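Local coordinates for protein Cyp101j2 (Sphingobium yanoikuyae, PDB 5KYO) that is a haem-dependent cytochrome P450 monooxygenase that probably hydroxylates the monoterpene 1,8-cineole, at residues Asn38-Ile49 against Glu330-Met341; Val153-Phe164 against Glu175-Ile184. All coordinates share one frame; numbering follows the deposited sequence.

The two contacts lie on opposite sides of the chain's centre, their own centres about 43 Å apart and their nearest atoms about 17 Å apart, so they never touch. Contact 1 ties the N-terminal loop 38-49 to the two-stranded hairpin and the first part of strand 339-343, in the beta-rich part of the P450 fold. Contact 2, nested in sequence inside the long loop that contact 1 closes, packs helix 149-164 on residues 175-184 in the helical part. The side chain of Met341 in contact 1, in one of its two conformers, is about 10 Å from the haem and that of Ile184 in contact 2 about 7 Å.

Contact 1 of 2, residues Asn38-Ile49 against Glu330-Met341; sequences NVPADRVFDFDI and EGVLLKAGDMVM
The Arg43 guanidinium carries Val332 CG1 over the centre of one face, 3.5 Å above the plane, and has Glu330 O at its edge. Arg43 NH2 holds Glu330 O at 2.6 Å, the oxygen tilted 26° from the guanidinium plane, and Arg43 NH1 holds it more weakly; a water joins NH1 weakly to Glu330 OE1. The Asn38 amide keeps Leu333 O in its own plane, with an almost straight bond (170°) from ND2 at 2.8 Å. The same Asn38 ND2 also reaches the syn lone pair of Asp338 OD2 at 2.9 Å, and a water bridges Asn38 OD1 to Asp338 OD1. Asn38 CG sits between its backbone N and carbonyl carbon (chi1 67°), which turns the amide to Leu333 O and Asp338, crossing the Lys335 chain at a slant. This is the N-terminal loop of the P450 fold lying against hairpin 327-334 and the type II turn Lys335-Asp338 that leads into strand 339-343 of the mixed sheet. Replacing Asn38 with a leucine would probably leave Leu333 O and Asp338 OD2 without this shared donor, although Trp84 also binds OD2. At the other end, Met341 SD, in one of two conformers, lies at the Phe47 ring edge and against Ile49 CG1.

Contact 2 of 2, residues Val153-Phe164 against Glu175-Ile184; sequences VTDLAVSLIEGF and EFAEQLPVRI
Phe176 enters helix 149-164 as a knob among Ala157, Leu160, Ile161 and Phe164. Its CG stands anti to the backbone N (chi1 -175°), which carries the ring across to the helix; there Phe176 CE1 lies 3.8 Å from Ile161 CG1 and Ala157 O approaches the ring edge in plane. The Phe164 ring offers its own edge to the same knob, Phe164 CZ standing 3.8 Å from Phe176 CD1, while Leu160 O lies over one of its faces. One turn back, Leu160 CD1 meets Gln179 CB at 3.7 Å and also touches Leu180 CD2. Leu180 CD2 is 3.7 Å from Leu156 CD2, which in turn lies 3.5 Å from Arg183 CD, the Leu156 and Arg183 side chains crossing at about a right angle. Val153 CG2 on Ile184 CD1 ends the row. In the second shell, Arg183 NH1 grips Gln179 twice, O at 2.9 Å and OE1 at 3.1 Å, both near the guanidinium plane, which steadies the arginine chain beside Leu156. Beyond, Trp396 meets Phe176 edge-to-face, and Leu279 of helix 273-288 touches Leu180. One helix thus packs, knob into hole at Phe176, on helices 172-177 and 181-188 and their type I turn, in the helical part of the P450 fold.

Contact 1 of 2, residues Asn38-Ile49 against Glu330-Met341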
loop_
_atom_site.group_PDB
_atom_site.type_symbol
_atom_site.label_atom_id
_atom_site.label_comp_id
_atom_site.label_asym_id
_atom_site.label_seq_id
_atom_site.Cartn_x
_atom_site.Cartn_y
_atom_site.Cartn_z
ATOM N N ASN A 38 9.216 -4.787 30.416
ATOM C CA ASN A 38 8.077 -3.888 30.323
ATOM C C ASN A 38 6.898 -4.595 29.658
ATOM O O ASN A 38 5.849 -3.996 29.421
ATOM C CB ASN A 38 8.442 -2.610 29.569
ATOM C CG ASN A 38 8.751 -2.855 28.111
ATOM O OD1 ASN A 38 9.552 -3.727 27.759
ATOM N ND2 ASN A 38 8.108 -2.080 27.244
ATOM N N VAL A 39 7.065 -5.885 29.387
ATOM C CA VAL A 39 6.010 -6.657 28.737
ATOM C C VAL A 39 5.365 -7.659 29.691
ATOM O O VAL A 39 5.933 -8.708 29.951
ATOM C CB VAL A 39 6.555 -7.418 27.503
ATOM C CG1 VAL A 39 5.450 -8.215 26.828
ATOM C CG2 VAL A 39 7.201 -6.446 26.513
ATOM N N PRO A 40 4.183 -7.328 30.229
ATOM C CA PRO A 40 3.420 -8.360 30.946
ATOM C C PRO A 40 3.186 -9.582 30.063
ATOM O O PRO A 40 2.855 -9.434 28.890
ATOM C CB PRO A 40 2.095 -7.661 31.282
ATOM C CG PRO A 40 2.044 -6.461 30.382
ATOM C CD PRO A 40 3.473 -6.042 30.204
ATOM N N ALA A 41 3.370 -10.774 30.620
ATOM C CA ALA A 41 3.187 -12.005 29.861
ATOM C C ALA A 41 1.713 -12.206 29.512
ATOM O O ALA A 41 1.365 -13.059 28.698
ATOM C CB ALA A 41 3.725 -13.193 30.644
ATOM N N ASP A 42 0.855 -11.411 30.141
ATOM C CA ASP A 42 -0.569 -11.406 29.843
ATOM C C ASP A 42 -0.844 -10.818 28.453
ATOM O O ASP A 42 -1.911 -11.039 27.878
ATOM C CB ASP A 42 -1.326 -10.613 30.909
ATOM C CG ASP A 42 -2.829 -10.806 30.829
ATOM O OD1 ASP A 42 -3.270 -11.804 30.219
ATOM O OD2 ASP A 42 -3.568 -9.968 31.393
ATOM N N ARG A 43 0.116 -10.071 27.916
ATOM C CA ARG A 43 -0.063 -9.441 26.606
ATOM C C ARG A 43 0.754 -10.105 25.499
ATOM O O ARG A 43 0.859 -9.574 24.395
ATOM C CB ARG A 43 0.285 -7.955 26.686
ATOM C CG ARG A 43 -0.507 -7.230 27.765
ATOM C CD ARG A 43 -0.943 -5.858 27.310
ATOM N NE ARG A 43 -1.599 -5.108 28.378
ATOM C CZ ARG A 43 -2.156 -3.916 28.210
ATOM N NH1 ARG A 43 -2.141 -3.345 27.015
ATOM N NH2 ARG A 43 -2.735 -3.296 29.229
ATOM N N VAL A 44 1.313 -11.274 25.792
ATOM C CA VAL A 44 2.102 -12.036 24.820
ATOM C C VAL A 44 1.229 -12.854 23.848
ATOM O O VAL A 44 0.274 -13.512 24.280
ATOM C CB VAL A 44 3.076 -12.975 25.558
ATOM C CG1 VAL A 44 3.826 -13.855 24.577
ATOM C CG2 VAL A 44 4.039 -12.153 26.385
ATOM N N PHE A 45 1.555 -12.803 22.549
ATOM C CA PHE A 45 0.811 -13.534 21.518
ATOM C C PHE A 45 1.714 -13.834 20.315
ATOM O O PHE A 45 2.753 -13.199 20.143
ATOM C CB PHE A 45 -0.476 -12.753 21.158
ATOM C CG PHE A 45 -0.296 -11.642 20.152
ATOM C CD1 PHE A 45 -1.124 -11.544 19.034
ATOM C CD2 PHE A 45 0.716 -10.712 20.312
ATOM C CE1 PHE A 45 -0.973 -10.522 18.138
ATOM C CE2 PHE A 45 0.867 -9.700 19.416
ATOM C CZ PHE A 45 0.031 -9.599 18.322
ATOM N N ASP A 46 1.344 -14.852 19.541
ATOM C CA ASP A 46 2.226 -15.454 18.537
ATOM C C ASP A 46 1.969 -14.885 17.153
ATOM O O ASP A 46 1.292 -15.499 16.321
ATOM C CB ASP A 46 2.057 -16.983 18.554
ATOM C CG ASP A 46 3.005 -17.707 17.596
ATOM O OD1 ASP A 46 3.907 -17.058 17.023
ATOM O OD2 ASP A 46 2.861 -18.941 17.431
ATOM N N PHE A 47 2.539 -13.710 16.897
ATOM C CA PHE A 47 2.195 -12.956 15.698
ATOM C C PHE A 47 3.419 -12.708 14.822
ATOM O O PHE A 47 4.413 -12.135 15.276
ATOM C CB PHE A 47 1.548 -11.649 16.102
ATOM C CG PHE A 47 1.020 -10.851 14.938
ATOM C CD1 PHE A 47 -0.202 -11.170 14.337
ATOM C CD2 PHE A 47 1.759 -9.794 14.432
ATOM C CE1 PHE A 47 -0.662 -10.453 13.260
ATOM C CE2 PHE A 47 1.310 -9.057 13.354
ATOM C CZ PHE A 47 0.100 -9.383 12.764
ATOM N N ASP A 48 3.367 -13.182 13.581
ATOM C CA ASP A 48 4.422 -12.899 12.594
ATOM C C ASP A 48 3.756 -12.196 11.398
ATOM O O ASP A 48 2.924 -12.785 10.708
ATOM C CB ASP A 48 5.150 -14.187 12.150
ATOM C CG ASP A 48 6.483 -13.913 11.459
ATOM O OD1 ASP A 48 6.724 -12.750 11.092
ATOM O OD2 ASP A 48 7.293 -14.856 11.285
ATOM N N ILE A 49 4.101 -10.928 11.190
ATOM C CA ILE A 49 3.465 -10.121 10.135
ATOM C C ILE A 49 3.909 -10.620 8.767
ATOM O O ILE A 49 3.322 -10.256 7.750
ATOM C CB ILE A 49 3.800 -8.624 10.300
ATOM C CG1 ILE A 49 2.968 -7.731 9.357
ATOM C CG2 ILE A 49 5.260 -8.412 10.077
ATOM C CD1 ILE A 49 1.453 -7.991 9.385
ATOM N N GLU A 330 -1.886 2.528 27.226
ATOM C CA GLU A 330 -2.690 1.309 27.269
ATOM C C GLU A 330 -2.379 0.408 28.465
ATOM O O GLU A 330 -2.454 -0.820 28.362
ATOM C CB GLU A 330 -2.517 0.525 25.968
ATOM C CG GLU A 330 -3.225 1.164 24.774
ATOM C CD GLU A 330 -4.731 1.158 24.929
ATOM O OE1 GLU A 330 -5.324 0.060 24.964
ATOM O OE2 GLU A 330 -5.327 2.249 25.026
ATOM N N GLY A 331 -2.037 1.026 29.593
ATOM C CA GLY A 331 -1.840 0.294 30.833
ATOM C C GLY A 331 -0.504 -0.411 30.923
ATOM O O GLY A 331 -0.259 -1.195 31.843
ATOM N N VAL A 332 0.366 -0.149 29.960
ATOM C CA VAL A 332 1.721 -0.680 30.024
ATOM C C VAL A 332 2.732 0.446 29.891
ATOM O O VAL A 332 2.374 1.585 29.587
ATOM C CB VAL A 332 1.992 -1.738 28.927
ATOM C CG1 VAL A 332 1.090 -2.929 29.106
ATOM C CG2 VAL A 332 1.834 -1.133 27.524
ATOM N N LEU A 333 3.994 0.120 30.143
ATOM C CA LEU A 333 5.078 1.070 29.949
ATOM C C LEU A 333 5.784 0.799 28.631
ATOM O O LEU A 333 6.418 -0.247 28.452
ATOM C CB LEU A 333 6.085 1.002 31.103
ATOM C CG LEU A 333 7.227 2.022 31.022
ATOM C CD1 LEU A 333 6.701 3.449 31.129
ATOM C CD2 LEU A 333 8.287 1.750 32.084
ATOM N N LEU A 334 5.667 1.746 27.707
ATOM C CA LEU A 334 6.385 1.678 26.445
ATOM C C LEU A 334 7.767 2.297 26.574
ATOM O O LEU A 334 7.898 3.517 26.679
ATOM C CB LEU A 334 5.613 2.399 25.340
ATOM C CG LEU A 334 4.172 1.979 25.108
ATOM C CD1 LEU A 334 3.646 2.706 23.870
ATOM C CD2 LEU A 334 4.108 0.474 24.954
ATOM N N LYS A 335 8.795 1.457 26.552
ATOM C CA LYS A 335 10.162 1.937 26.675
ATOM C C LYS A 335 10.528 2.755 25.448
ATOM O O LYS A 335 9.957 2.560 24.373
ATOM C CB LYS A 335 11.134 0.768 26.849
ATOM C CG LYS A 335 11.089 0.091 28.216
ATOM C CD LYS A 335 12.203 -0.957 28.343
ATOM C CE LYS A 335 12.268 -1.545 29.755
ATOM N NZ LYS A 335 13.212 -2.697 29.862
ATOM N N ALA A 336 11.468 3.680 25.601
ATOM C CA ALA A 336 12.013 4.359 24.437
ATOM C C ALA A 336 12.668 3.314 23.548
ATOM O O ALA A 336 13.348 2.410 24.050
ATOM C CB ALA A 336 13.018 5.440 24.842
ATOM N N GLY A 337 12.441 3.422 22.240
ATOM C CA GLY A 337 12.979 2.475 21.274
ATOM C C GLY A 337 12.013 1.333 20.981
ATOM O O GLY A 337 12.286 0.484 20.133
ATOM N N ASP A 338 10.892 1.294 21.692
ATOM C CA ASP A 338 9.878 0.284 21.402
ATOM C C ASP A 338 9.219 0.534 20.030
ATOM O O ASP A 338 9.065 1.678 19.585
ATOM C CB ASP A 338 8.818 0.250 22.508
ATOM C CG ASP A 338 9.260 -0.561 23.726
ATOM O OD1 ASP A 338 10.437 -0.985 23.770
ATOM O OD2 ASP A 338 8.428 -0.780 24.634
ATOM N N MET A 339 8.833 -0.550 19.365
ATOM C CA MET A 339 8.129 -0.469 18.091
ATOM C C MET A 339 6.657 -0.786 18.297
ATOM O O MET A 339 6.316 -1.696 19.051
ATOM C CB MET A 339 8.731 -1.440 17.072
ATOM C CG MET A 339 10.154 -1.117 16.705
ATOM S SD MET A 339 10.216 0.475 15.858
ATOM C CE MET A 339 9.017 0.168 14.551
ATOM N N VAL A 340 5.783 -0.031 17.640
ATOM C CA VAL A 340 4.359 -0.332 17.706
ATOM C C VAL A 340 3.750 -0.435 16.309
ATOM O O VAL A 340 3.741 0.538 15.550
ATOM C CB VAL A 340 3.578 0.721 18.507
ATOM C CG1 VAL A 340 2.123 0.319 18.573
ATOM C CG2 VAL A 340 4.166 0.885 19.928
ATOM N N MET A 341 3.249 -1.628 15.993
ATOM C CA MET A 341 2.584 -1.880 14.721
ATOM C C MET A 341 1.132 -1.417 14.805
ATOM O O MET A 341 0.454 -1.656 15.792
ATOM C CB MET A 341 2.671 -3.363 14.346
ATOM C CG MET A 341 2.190 -3.690 12.949
ATOM S SD MET A 341 2.749 -5.295 12.361
ATOM C CE MET A 341 4.466 -4.954 11.962
HETATM O O HOH W 1 10.705 -3.401 25.357
HETATM O O HOH W 2 -4.519 -2.405 25.882
#

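Contact 2 of 2, residues Val153-Phe164 against Glu175-Ile184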
loop_
_atom_site.group_PDB
_atom_site.type_symbol
_atom_site.label_atom_id
_atom_site.label_comp_id
_atom_site.label_asym_id
_atom_site.label_seq_id
_atom_site.Cartn_x
_atom_site.Cartn_y
_atom_site.Cartn_z
ATOM N N VAL A 153 -3.264 5.120 -18.257
ATOM C CA VAL A 153 -3.723 3.901 -17.602
ATOM C C VAL A 153 -4.689 3.199 -18.557
ATOM O O VAL A 153 -4.628 1.996 -18.725
ATOM C CB VAL A 153 -4.407 4.164 -16.238
ATOM C CG1 VAL A 153 -4.809 2.839 -15.573
ATOM C CG2 VAL A 153 -3.484 4.924 -15.311
ATOM N N THR A 154 -5.532 3.972 -19.234
ATOM C CA THR A 154 -6.511 3.385 -20.146
ATOM C C THR A 154 -5.848 2.593 -21.271
ATOM O O THR A 154 -6.208 1.461 -21.532
ATOM C CB THR A 154 -7.415 4.464 -20.740
ATOM O OG1 THR A 154 -8.195 5.047 -19.690
ATOM C CG2 THR A 154 -8.348 3.876 -21.805
ATOM N N ASP A 155 -4.866 3.188 -21.935
ATOM C CA ASP A 155 -4.227 2.522 -23.069
ATOM C C ASP A 155 -3.465 1.284 -22.648
ATOM O O ASP A 155 -3.412 0.304 -23.389
ATOM C CB ASP A 155 -3.266 3.487 -23.796
ATOM C CG ASP A 155 -3.993 4.634 -24.462
ATOM O OD1 ASP A 155 -5.223 4.526 -24.663
ATOM O OD2 ASP A 155 -3.331 5.639 -24.793
ATOM N N LEU A 156 -2.845 1.341 -21.471
ATOM C CA LEU A 156 -2.083 0.208 -20.945
ATOM C C LEU A 156 -2.989 -0.974 -20.561
ATOM O O LEU A 156 -2.738 -2.100 -20.966
ATOM C CB LEU A 156 -1.261 0.639 -19.746
ATOM C CG LEU A 156 -0.307 -0.412 -19.181
ATOM C CD1 LEU A 156 0.511 -1.061 -20.296
ATOM C CD2 LEU A 156 0.602 0.224 -18.133
ATOM N N ALA A 157 -4.023 -0.687 -19.773
ATOM C CA ALA A 157 -5.043 -1.668 -19.422
ATOM C C ALA A 157 -5.614 -2.321 -20.653
ATOM O O ALA A 157 -5.701 -3.533 -20.729
ATOM C CB ALA A 157 -6.150 -1.014 -18.618
ATOM N N VAL A 158 -6.014 -1.513 -21.635
ATOM C CA VAL A 158 -6.620 -2.051 -22.849
ATOM C C VAL A 158 -5.661 -2.975 -23.586
ATOM O O VAL A 158 -6.051 -4.044 -24.035
ATOM C CB VAL A 158 -7.076 -0.909 -23.819
ATOM C CG1 VAL A 158 -7.377 -1.448 -25.209
ATOM C CG2 VAL A 158 -8.278 -0.161 -23.255
ATOM N N SER A 159 -4.400 -2.556 -23.713
ATOM C CA SER A 159 -3.419 -3.339 -24.452
ATOM C C SER A 159 -3.174 -4.675 -23.757
ATOM O O SER A 159 -3.071 -5.715 -24.407
ATOM C CB SER A 159 -2.108 -2.553 -24.625
ATOM O OG SER A 159 -1.362 -2.464 -23.417
ATOM N N LEU A 160 -3.109 -4.651 -22.439
ATOM C CA LEU A 160 -2.871 -5.877 -21.702
ATOM C C LEU A 160 -4.055 -6.827 -21.835
ATOM O O LEU A 160 -3.869 -8.009 -22.092
ATOM C CB LEU A 160 -2.585 -5.572 -20.230
ATOM C CG LEU A 160 -1.294 -4.756 -20.008
ATOM C CD1 LEU A 160 -1.265 -4.180 -18.611
ATOM C CD2 LEU A 160 -0.076 -5.638 -20.227
ATOM N N ILE A 161 -5.263 -6.305 -21.671
ATOM C CA ILE A 161 -6.465 -7.143 -21.750
ATOM C C ILE A 161 -6.633 -7.721 -23.140
ATOM O O ILE A 161 -6.961 -8.894 -23.285
ATOM C CB ILE A 161 -7.731 -6.336 -21.368
ATOM C CG1 ILE A 161 -7.643 -5.896 -19.889
ATOM C CG2 ILE A 161 -9.001 -7.116 -21.708
ATOM C CD1 ILE A 161 -8.590 -4.776 -19.521
ATOM N N GLU A 162 -6.417 -6.912 -24.184
ATOM C CA GLU A 162 -6.627 -7.462 -25.517
ATOM C C GLU A 162 -5.589 -8.537 -25.809
ATOM O O GLU A 162 -5.848 -9.477 -26.573
ATOM C CB GLU A 162 -6.598 -6.364 -26.575
ATOM C CG GLU A 162 -7.799 -5.469 -26.501
ATOM C CD GLU A 162 -9.101 -6.207 -26.781
ATOM O OE1 GLU A 162 -9.082 -7.243 -27.484
ATOM O OE2 GLU A 162 -10.150 -5.737 -26.303
ATOM N N GLY A 163 -4.436 -8.409 -25.155
ATOM C CA GLY A 163 -3.356 -9.372 -25.259
ATOM C C GLY A 163 -3.764 -10.786 -24.883
ATOM O O GLY A 163 -3.561 -11.712 -25.663
ATOM N N PHE A 164 -4.353 -10.967 -23.701
ATOM C CA PHE A 164 -4.662 -12.316 -23.252
ATOM C C PHE A 164 -6.125 -12.730 -23.401
ATOM O O PHE A 164 -6.460 -13.874 -23.124
ATOM C CB PHE A 164 -4.217 -12.533 -21.789
ATOM C CG PHE A 164 -4.600 -11.427 -20.816
ATOM C CD1 PHE A 164 -5.921 -11.204 -20.458
ATOM C CD2 PHE A 164 -3.614 -10.663 -20.208
ATOM C CE1 PHE A 164 -6.259 -10.203 -19.541
ATOM C CE2 PHE A 164 -3.937 -9.665 -19.294
ATOM C CZ PHE A 164 -5.256 -9.431 -18.961
ATOM N N GLU A 175 0.341 -11.310 -15.266
ATOM C CA GLU A 175 0.047 -10.849 -16.631
ATOM C C GLU A 175 -0.670 -9.511 -16.713
ATOM O O GLU A 175 -0.740 -8.911 -17.794
ATOM C CB GLU A 175 -0.785 -11.920 -17.383
ATOM C CG GLU A 175 -0.037 -13.249 -17.594
ATOM C CD GLU A 175 -0.879 -14.314 -18.308
ATOM O OE1 GLU A 175 -1.298 -14.080 -19.457
ATOM O OE2 GLU A 175 -1.132 -15.392 -17.714
ATOM N N PHE A 176 -1.208 -9.022 -15.600
ATOM C CA PHE A 176 -1.960 -7.763 -15.637
ATOM C C PHE A 176 -1.510 -6.790 -14.538
ATOM O O PHE A 176 -0.914 -5.737 -14.848
ATOM C CB PHE A 176 -3.478 -8.012 -15.537
ATOM C CG PHE A 176 -4.296 -6.763 -15.696
ATOM C CD1 PHE A 176 -4.559 -6.251 -16.954
ATOM C CD2 PHE A 176 -4.734 -6.056 -14.583
ATOM C CE1 PHE A 176 -5.270 -5.059 -17.096
ATOM C CE2 PHE A 176 -5.451 -4.886 -14.719
ATOM C CZ PHE A 176 -5.713 -4.381 -15.987
ATOM N N ALA A 177 -1.794 -7.142 -13.279
ATOM C CA ALA A 177 -1.623 -6.227 -12.152
ATOM C C ALA A 177 -0.194 -5.726 -12.078
ATOM O O ALA A 177 0.017 -4.548 -11.925
ATOM C CB ALA A 177 -2.022 -6.901 -10.827
ATOM N N GLU A 178 0.766 -6.636 -12.197
ATOM C CA GLU A 178 2.190 -6.292 -12.077
ATOM C C GLU A 178 2.727 -5.473 -13.255
ATOM O O GLU A 178 3.800 -4.855 -13.161
ATOM C CB GLU A 178 3.030 -7.563 -11.919
ATOM C CG GLU A 178 3.041 -8.085 -10.479
ATOM C CD GLU A 178 3.657 -9.477 -10.319
ATOM O OE1 GLU A 178 4.109 -10.064 -11.324
ATOM O OE2 GLU A 178 3.687 -9.982 -9.170
ATOM N N GLN A 179 1.990 -5.463 -14.360
ATOM C CA GLN A 179 2.421 -4.745 -15.562
ATOM C C GLN A 179 2.079 -3.257 -15.541
ATOM O O GLN A 179 2.394 -2.544 -16.479
ATOM C CB GLN A 179 1.790 -5.380 -16.798
ATOM C CG GLN A 179 2.019 -6.868 -16.897
ATOM C CD GLN A 179 3.408 -7.200 -17.364
ATOM O OE1 GLN A 179 4.172 -6.315 -17.751
ATOM N NE2 GLN A 179 3.754 -8.479 -17.323
ATOM N N LEU A 180 1.405 -2.799 -14.492
ATOM C CA LEU A 180 0.865 -1.440 -14.460
ATOM C C LEU A 180 1.740 -0.383 -13.737
ATOM O O LEU A 180 2.004 0.683 -14.299
ATOM C CB LEU A 180 -0.534 -1.456 -13.820
ATOM C CG LEU A 180 -1.651 -2.156 -14.600
ATOM C CD1 LEU A 180 -2.919 -2.243 -13.746
ATOM C CD2 LEU A 180 -1.913 -1.393 -15.892
ATOM N N PRO A 181 2.157 -0.644 -12.480
ATOM C CA PRO A 181 2.598 0.549 -11.728
ATOM C C PRO A 181 3.927 1.201 -12.143
ATOM O O PRO A 181 4.074 2.415 -11.949
ATOM C CB PRO A 181 2.711 0.040 -10.284
ATOM C CG PRO A 181 1.825 -1.174 -10.228
ATOM C CD PRO A 181 1.927 -1.807 -11.591
ATOM N N VAL A 182 4.882 0.435 -12.652
ATOM C CA VAL A 182 6.160 1.042 -12.996
ATOM C C VAL A 182 5.952 1.886 -14.244
ATOM O O VAL A 182 6.410 3.037 -14.319
ATOM C CB VAL A 182 7.269 -0.001 -13.206
ATOM C CG1 VAL A 182 8.637 0.708 -13.257
ATOM C CG2 VAL A 182 7.285 -0.960 -12.051
ATOM N N ARG A 183 5.226 1.336 -15.208
ATOM C CA ARG A 183 4.868 2.082 -16.412
ATOM C C ARG A 183 4.117 3.383 -16.099
ATOM O O ARG A 183 4.355 4.394 -16.735
ATOM C CB ARG A 183 4.022 1.212 -17.356
ATOM C CG ARG A 183 4.779 0.080 -18.024
ATOM C CD ARG A 183 3.906 -0.543 -19.111
ATOM N NE ARG A 183 4.629 -1.469 -19.973
ATOM C CZ ARG A 183 4.796 -2.761 -19.712
ATOM N NH1 ARG A 183 4.296 -3.287 -18.593
ATOM N NH2 ARG A 183 5.473 -3.521 -20.567
ATOM N N ILE A 184 3.218 3.364 -15.126
ATOM C CA ILE A 184 2.484 4.579 -14.774
ATOM C C ILE A 184 3.412 5.596 -14.089
ATOM O O ILE A 184 3.361 6.796 -14.377
ATOM C CB ILE A 184 1.306 4.265 -13.862
ATOM C CG1 ILE A 184 0.270 3.433 -14.630
ATOM C CG2 ILE A 184 0.669 5.554 -13.296
ATOM C CD1 ILE A 184 -0.798 2.779 -13.712
#